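Local structure of scarecrow-like protein 3 (Arabidopsis thaliana, 6KPB) at residues E417-E420 against K421-R425; N356-T359 against L360-L364; P435-Y438 against Y439-L442. The protein is a probable GRAS-family transcription factor of plant development that binds zinc finger proteins such as JACKDAW/IDD10. All coordinates share one frame; numbering follows the deposited sequence.

Contact 1. Residues E417-E420 against K421-R425; sequences EKLE and KWSQR
R425 NH1 gives a salt-bridge hydrogen bond to E417 OE1 at 3.0 Å, taking the syn lone pair of the carboxylate oxygen; the bond is tilted 27° from the guanidinium plane, and the two side chains cross at about a right angle. E417 OE2 has a long salt bridge to K421 NZ at 4.0 Å and a probable hydrogen bond from N356 ND2, while the aliphatic K421 CD lies against OE1. With an alanine in place of E417, R425 and K421 would probably lose their shared countercharge, N356 a bonding partner, and the guanidinium would be freer to turn. L419 O takes two bonds, the helical one from S423 N and a second from S423 OG, arriving from above the carbonyl plane. S423 OG reaches it because it lies beside its own backbone N (chi1 -65°). The indole of W422 sets its edge against E417 O, with a weak NE1 bond of 3.2 Å, and also touches loop residues L260 and H261. L419 CD1 packs on S423 OG at 3.9 Å. K418, whose amine pairs with D352, takes the N-cap position: this is the first turn of helix 419-428 in the predicted SAW region, bound by an E417-K421-R425 salt-bridge network.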
# COMPACT_ATOMS: atom_id res chain seq x y z
N GLU A 417 10.52 -19.80 -19.43
CA GLU A 417 11.28 -20.40 -20.52
C GLU A 417 10.32 -21.02 -21.51
O GLU A 417 9.14 -21.25 -21.21
CB GLU A 417 12.29 -21.44 -20.00
CG GLU A 417 13.39 -20.85 -19.13
CD GLU A 417 14.53 -21.82 -18.89
OE1 GLU A 417 14.29 -23.05 -18.93
OE2 GLU A 417 15.67 -21.36 -18.67
N LYS A 418 10.82 -21.28 -22.72
CA LYS A 418 9.96 -21.78 -23.78
C LYS A 418 9.66 -23.26 -23.59
O LYS A 418 10.28 -23.96 -22.79
CB LYS A 418 10.59 -21.52 -25.15
CG LYS A 418 10.64 -20.06 -25.55
CD LYS A 418 10.58 -19.89 -27.06
CE LYS A 418 9.18 -20.11 -27.60
NZ LYS A 418 8.22 -19.08 -27.10
N LEU A 419 8.68 -23.74 -24.37
CA LEU A 419 8.20 -25.11 -24.22
C LEU A 419 9.29 -26.13 -24.54
O LEU A 419 9.37 -27.18 -23.90
CB LEU A 419 6.98 -25.33 -25.13
CG LEU A 419 6.48 -26.76 -25.33
CD1 LEU A 419 5.97 -27.35 -24.03
CD2 LEU A 419 5.40 -26.79 -26.41
N GLU A 420 10.13 -25.84 -25.54
CA GLU A 420 11.17 -26.79 -25.93
C GLU A 420 12.14 -27.06 -24.79
O GLU A 420 12.59 -28.20 -24.61
CB GLU A 420 11.91 -26.26 -27.16
CG GLU A 420 13.18 -27.02 -27.51
CD GLU A 420 13.73 -26.63 -28.86
OE1 GLU A 420 12.93 -26.32 -29.76
OE2 GLU A 420 14.97 -26.64 -29.03
N LYS A 421 12.46 -26.03 -24.00
CA LYS A 421 13.33 -26.24 -22.84
C LYS A 421 12.63 -27.08 -21.77
O LYS A 421 13.26 -27.95 -21.16
CB LYS A 421 13.77 -24.90 -22.27
CG LYS A 421 14.98 -24.29 -22.97
CD LYS A 421 15.80 -23.46 -22.00
CE LYS A 421 17.18 -23.16 -22.56
NZ LYS A 421 18.10 -22.60 -21.53
N TRP A 422 11.34 -26.82 -21.54
CA TRP A 422 10.62 -27.59 -20.53
C TRP A 422 10.51 -29.06 -20.91
O TRP A 422 10.61 -29.94 -20.05
CB TRP A 422 9.23 -26.99 -20.31
CG TRP A 422 9.26 -25.71 -19.54
CD1 TRP A 422 8.92 -24.47 -20.00
CD2 TRP A 422 9.67 -25.53 -18.18
NE1 TRP A 422 9.08 -23.53 -19.00
CE2 TRP A 422 9.54 -24.16 -17.88
CE3 TRP A 422 10.12 -26.41 -17.19
CZ2 TRP A 422 9.85 -23.65 -16.62
CZ3 TRP A 422 10.43 -25.89 -15.94
CH2 TRP A 422 10.30 -24.52 -15.67
N SER A 423 10.30 -29.34 -22.20
CA SER A 423 10.16 -30.73 -22.64
C SER A 423 11.43 -31.52 -22.34
O SER A 423 11.37 -32.61 -21.76
CB SER A 423 9.82 -30.78 -24.13
OG SER A 423 8.55 -30.20 -24.38
N GLN A 424 12.59 -30.99 -22.74
CA GLN A 424 13.85 -31.65 -22.42
C GLN A 424 14.01 -31.82 -20.92
O GLN A 424 14.37 -32.90 -20.44
CB GLN A 424 15.02 -30.84 -22.98
CG GLN A 424 15.03 -30.67 -24.49
CD GLN A 424 16.32 -30.03 -24.98
OE1 GLN A 424 17.36 -30.15 -24.34
NE2 GLN A 424 16.24 -29.34 -26.11
N ARG A 425 13.73 -30.76 -20.16
CA ARG A 425 13.90 -30.81 -18.71
C ARG A 425 12.99 -31.86 -18.08
O ARG A 425 13.43 -32.65 -17.24
CB ARG A 425 13.62 -29.42 -18.12
CG ARG A 425 14.20 -29.19 -16.75
CD ARG A 425 13.88 -27.79 -16.25
NE ARG A 425 14.39 -26.75 -17.14
CZ ARG A 425 15.63 -26.29 -17.11
NH1 ARG A 425 16.01 -25.33 -17.95
NH2 ARG A 425 16.51 -26.78 -16.25

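Contact 2. Residues N356-T359 against L360-L364; sequences NGST and LMERL
E362 and T359 form a capping box at the start of helix 360-381, and the E362 side chain can be followed outward through it. Its CB lies 3.5 Å from both T359 O and T359 OG1. CG, turned away from the carbonyl carbon to sit beside the backbone N (chi1 -76°), comes closer to the threonine hydroxyl, and the extended chain beyond it carries the carboxylate back over the turn, crossing the T359 side chain at about a right angle. CD stands 3.4 Å from S358 OG. At the tip, OE1 is gripped twice from the same face of its plane: T359 N points at it over 2.7 Å in a fairly straight bond (168°), arriving from above the carboxylate, and the S358 hydroxyl donates to it on the syn side, somewhat out of plane. The return half of the box is E362 N to T359 OG1 at 3.2 Å, so the two residues exchange bonds, and E362 N, an N-H of the helix's first turn, is satisfied by the cap.

R363 closes the other side of the turn. Its chain is bent at chi3, bringing the guanidinium beside the loop, with L360 CA over one face and G357 O at the edge. NE donates to I404 O and NH2 pairs with the carboxylate of E408, which together fix the rotation of the group. G357 suits this place, since a CB there would run into E362 CB. The remaining nitrogen, R363 NH1, donates to G357 O at 3.2 Å, within 9° of the guanidinium plane but from above the plane of the carbonyl.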
# COMPACT_ATOMS: atom_id res chain seq x y z
N ASN A 356 14.29 -15.82 -19.13
CA ASN A 356 15.34 -16.22 -18.21
C ASN A 356 16.73 -16.01 -18.80
O ASN A 356 17.68 -16.70 -18.43
CB ASN A 356 15.16 -17.68 -17.80
CG ASN A 356 15.88 -18.02 -16.50
OD1 ASN A 356 16.12 -17.15 -15.67
ND2 ASN A 356 16.23 -19.29 -16.33
N GLY A 357 16.84 -15.08 -19.74
CA GLY A 357 18.12 -14.77 -20.35
C GLY A 357 19.15 -14.33 -19.33
O GLY A 357 18.83 -13.92 -18.21
N SER A 358 20.42 -14.44 -19.73
CA SER A 358 21.52 -14.18 -18.81
C SER A 358 21.61 -12.70 -18.45
O SER A 358 21.75 -12.35 -17.27
CB SER A 358 22.83 -14.68 -19.43
OG SER A 358 23.06 -14.07 -20.68
N THR A 359 21.53 -11.82 -19.44
CA THR A 359 21.74 -10.40 -19.21
C THR A 359 20.41 -9.65 -19.11
O THR A 359 19.35 -10.15 -19.50
CB THR A 359 22.59 -9.79 -20.33
OG1 THR A 359 21.80 -9.66 -21.52
CG2 THR A 359 23.80 -10.66 -20.61
N LEU A 360 20.49 -8.43 -18.58
CA LEU A 360 19.31 -7.58 -18.46
C LEU A 360 18.74 -7.25 -19.83
O LEU A 360 17.52 -7.30 -20.04
CB LEU A 360 19.68 -6.30 -17.71
CG LEU A 360 18.59 -5.41 -17.09
CD1 LEU A 360 17.86 -4.55 -18.12
CD2 LEU A 360 17.60 -6.26 -16.31
N MET A 361 19.61 -6.91 -20.79
CA MET A 361 19.13 -6.51 -22.12
C MET A 361 18.42 -7.66 -22.82
O MET A 361 17.45 -7.44 -23.55
CB MET A 361 20.31 -6.01 -22.96
CG MET A 361 19.89 -5.35 -24.26
SD MET A 361 18.86 -3.90 -23.99
CE MET A 361 19.95 -2.90 -22.99
N GLU A 362 18.89 -8.89 -22.61
CA GLU A 362 18.22 -10.06 -23.16
C GLU A 362 16.78 -10.14 -22.67
O GLU A 362 15.83 -10.17 -23.46
CB GLU A 362 18.98 -11.33 -22.78
CG GLU A 362 20.25 -11.59 -23.57
CD GLU A 362 21.02 -12.77 -23.03
OE1 GLU A 362 20.93 -13.03 -21.81
OE2 GLU A 362 21.72 -13.44 -23.82
N ARG A 363 16.60 -10.17 -21.35
CA ARG A 363 15.26 -10.31 -20.78
C ARG A 363 14.39 -9.10 -21.10
O ARG A 363 13.17 -9.25 -21.28
CB ARG A 363 15.35 -10.52 -19.27
CG ARG A 363 16.30 -11.64 -18.88
CD ARG A 363 16.08 -12.10 -17.45
NE ARG A 363 16.28 -11.03 -16.48
CZ ARG A 363 17.47 -10.64 -16.03
NH1 ARG A 363 18.58 -11.24 -16.47
NH2 ARG A 363 17.56 -9.66 -15.14
N LEU A 364 14.98 -7.91 -21.18
CA LEU A 364 14.19 -6.72 -21.51
C LEU A 364 13.66 -6.79 -22.93
O LEU A 364 12.50 -6.44 -23.18
CB LEU A 364 15.03 -5.46 -21.32
CG LEU A 364 14.36 -4.16 -21.75
CD1 LEU A 364 13.07 -3.95 -20.98
CD2 LEU A 364 15.29 -2.98 -21.57

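Contact 3. Residues P435-Y438 against Y439-L442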
# COMPACT_ATOMS: atom_id res chain seq x y z
N PRO A 435 0.50 -37.00 -25.64
CA PRO A 435 -0.09 -35.98 -26.51
C PRO A 435 -1.53 -35.67 -26.11
O PRO A 435 -2.29 -36.55 -25.73
CB PRO A 435 -0.02 -36.62 -27.90
CG PRO A 435 0.13 -38.09 -27.65
CD PRO A 435 0.92 -38.20 -26.38
N LEU A 436 -1.87 -34.39 -26.19
CA LEU A 436 -3.23 -33.96 -25.87
C LEU A 436 -4.20 -34.49 -26.91
O LEU A 436 -3.86 -34.67 -28.09
CB LEU A 436 -3.30 -32.44 -25.79
CG LEU A 436 -2.42 -31.80 -24.71
CD1 LEU A 436 -2.50 -30.28 -24.77
CD2 LEU A 436 -2.83 -32.30 -23.34
N SER A 437 -5.43 -34.75 -26.47
CA SER A 437 -6.44 -35.32 -27.35
C SER A 437 -6.78 -34.35 -28.48
O SER A 437 -6.93 -33.14 -28.25
CB SER A 437 -7.70 -35.66 -26.56
OG SER A 437 -8.79 -35.92 -27.42
N TYR A 438 -6.89 -34.89 -29.70
CA TYR A 438 -7.28 -34.07 -30.84
C TYR A 438 -8.59 -33.34 -30.59
O TYR A 438 -8.73 -32.16 -30.92
CB TYR A 438 -7.40 -34.96 -32.09
CG TYR A 438 -7.76 -34.21 -33.36
CD1 TYR A 438 -9.09 -33.95 -33.68
CD2 TYR A 438 -6.78 -33.77 -34.23
CE1 TYR A 438 -9.43 -33.27 -34.83
CE2 TYR A 438 -7.11 -33.09 -35.39
CZ TYR A 438 -8.43 -32.84 -35.68
OH TYR A 438 -8.76 -32.16 -36.84
N TYR A 439 -9.56 -34.02 -29.98
CA TYR A 439 -10.86 -33.41 -29.77
C TYR A 439 -10.88 -32.51 -28.54
O TYR A 439 -11.70 -31.58 -28.47
CB TYR A 439 -11.94 -34.49 -29.68
CG TYR A 439 -12.14 -35.17 -31.02
CD1 TYR A 439 -12.92 -34.58 -32.00
CD2 TYR A 439 -11.50 -36.36 -31.32
CE1 TYR A 439 -13.09 -35.18 -33.23
CE2 TYR A 439 -11.66 -36.97 -32.55
CZ TYR A 439 -12.46 -36.37 -33.50
OH TYR A 439 -12.63 -36.97 -34.73
N ALA A 440 -10.00 -32.76 -27.57
CA ALA A 440 -9.80 -31.77 -26.51
C ALA A 440 -9.22 -30.48 -27.08
O ALA A 440 -9.61 -29.38 -26.68
CB ALA A 440 -8.88 -32.34 -25.43
N MET A 441 -8.30 -30.61 -28.04
CA MET A 441 -7.79 -29.43 -28.74
C MET A 441 -8.90 -28.74 -29.52
O MET A 441 -8.95 -27.50 -29.58
CB MET A 441 -6.65 -29.84 -29.68
CG MET A 441 -5.43 -30.39 -28.97
SD MET A 441 -4.43 -29.09 -28.23
CE MET A 441 -3.72 -28.35 -29.69
N LEU A 442 -9.79 -29.52 -30.14
CA LEU A 442 -10.90 -28.93 -30.87
C LEU A 442 -11.85 -28.19 -29.94
O LEU A 442 -12.34 -27.10 -30.28
CB LEU A 442 -11.65 -30.01 -31.65
CG LEU A 442 -12.76 -29.54 -32.58
CD1 LEU A 442 -12.18 -28.70 -33.72
CD2 LEU A 442 -13.55 -30.71 -33.12
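Y438 brings the edge of its ring to the face of Y439: CD1 sits over the centre of the Y439 ring, 3.9 Å above its plane. The pair is a T-shaped (edge-to-face) stack between sequence neighbours, with centroids 5.3 Å apart and planes 73° from each other. The two first torsions make it possible. Y438 CG lies opposite its backbone N (chi1 -178°), whereas Y439 CG is swung to the side of its own N (chi1 -68°), so the neighbouring rings converge and their side chains run obliquely across one another. The backbone N of Y439 also approaches the Y438 ring, obliquely.

Just before the tyrosines, S437 is the N-cap of helix 438-448. Its OG accepts two weak bonds, from Y439 N and from A440 N, the latter at 3.4 Å and the straighter of the two. Its CB meanwhile rests against the CB of A440. With these N-H groups occupied by the cap, the regular helical pattern takes over: M441 N donates to S437 O and L442 N to Y438 O, both at 2.9 Å.

The side chain of M441 starts with CG 3.2 Å from S437 O, then bends at chi2 and chi3 until SD meets CD1 of L436, the two side chains crossing at about a right angle. This apolar pair faces the sheet: both residues touch A465 on strand 464-469, and M441 also reaches I458 and E460 on strand 456-461. On the flank of the same turn, A440 joins L436 in packing against L152 of helix 145-160.

Overall arrangement
From the N terminus, contact 2 comes first, turning the loop after strand 345-351 into helix 360-381, which packs against helices 49-69 and 92-109. Contact 1 follows at the start of helix 419-428, beside strands 464-469 and 472-482, and contact 3 then leads from strand 431-434 into helix 438-448. The three lie in series; each is a local turn at a helix start, and none encloses or crosses another. Contacts 1 and 2, with centres 18 Å apart, touch through a probable hydrogen bond from N356 ND2 to E417, which ties the loop after strand 345-351 to the start of helix 419-428. Contact 3 stays separate, its nearest atoms about 9 Å from contact 1 and 23 Å from contact 2.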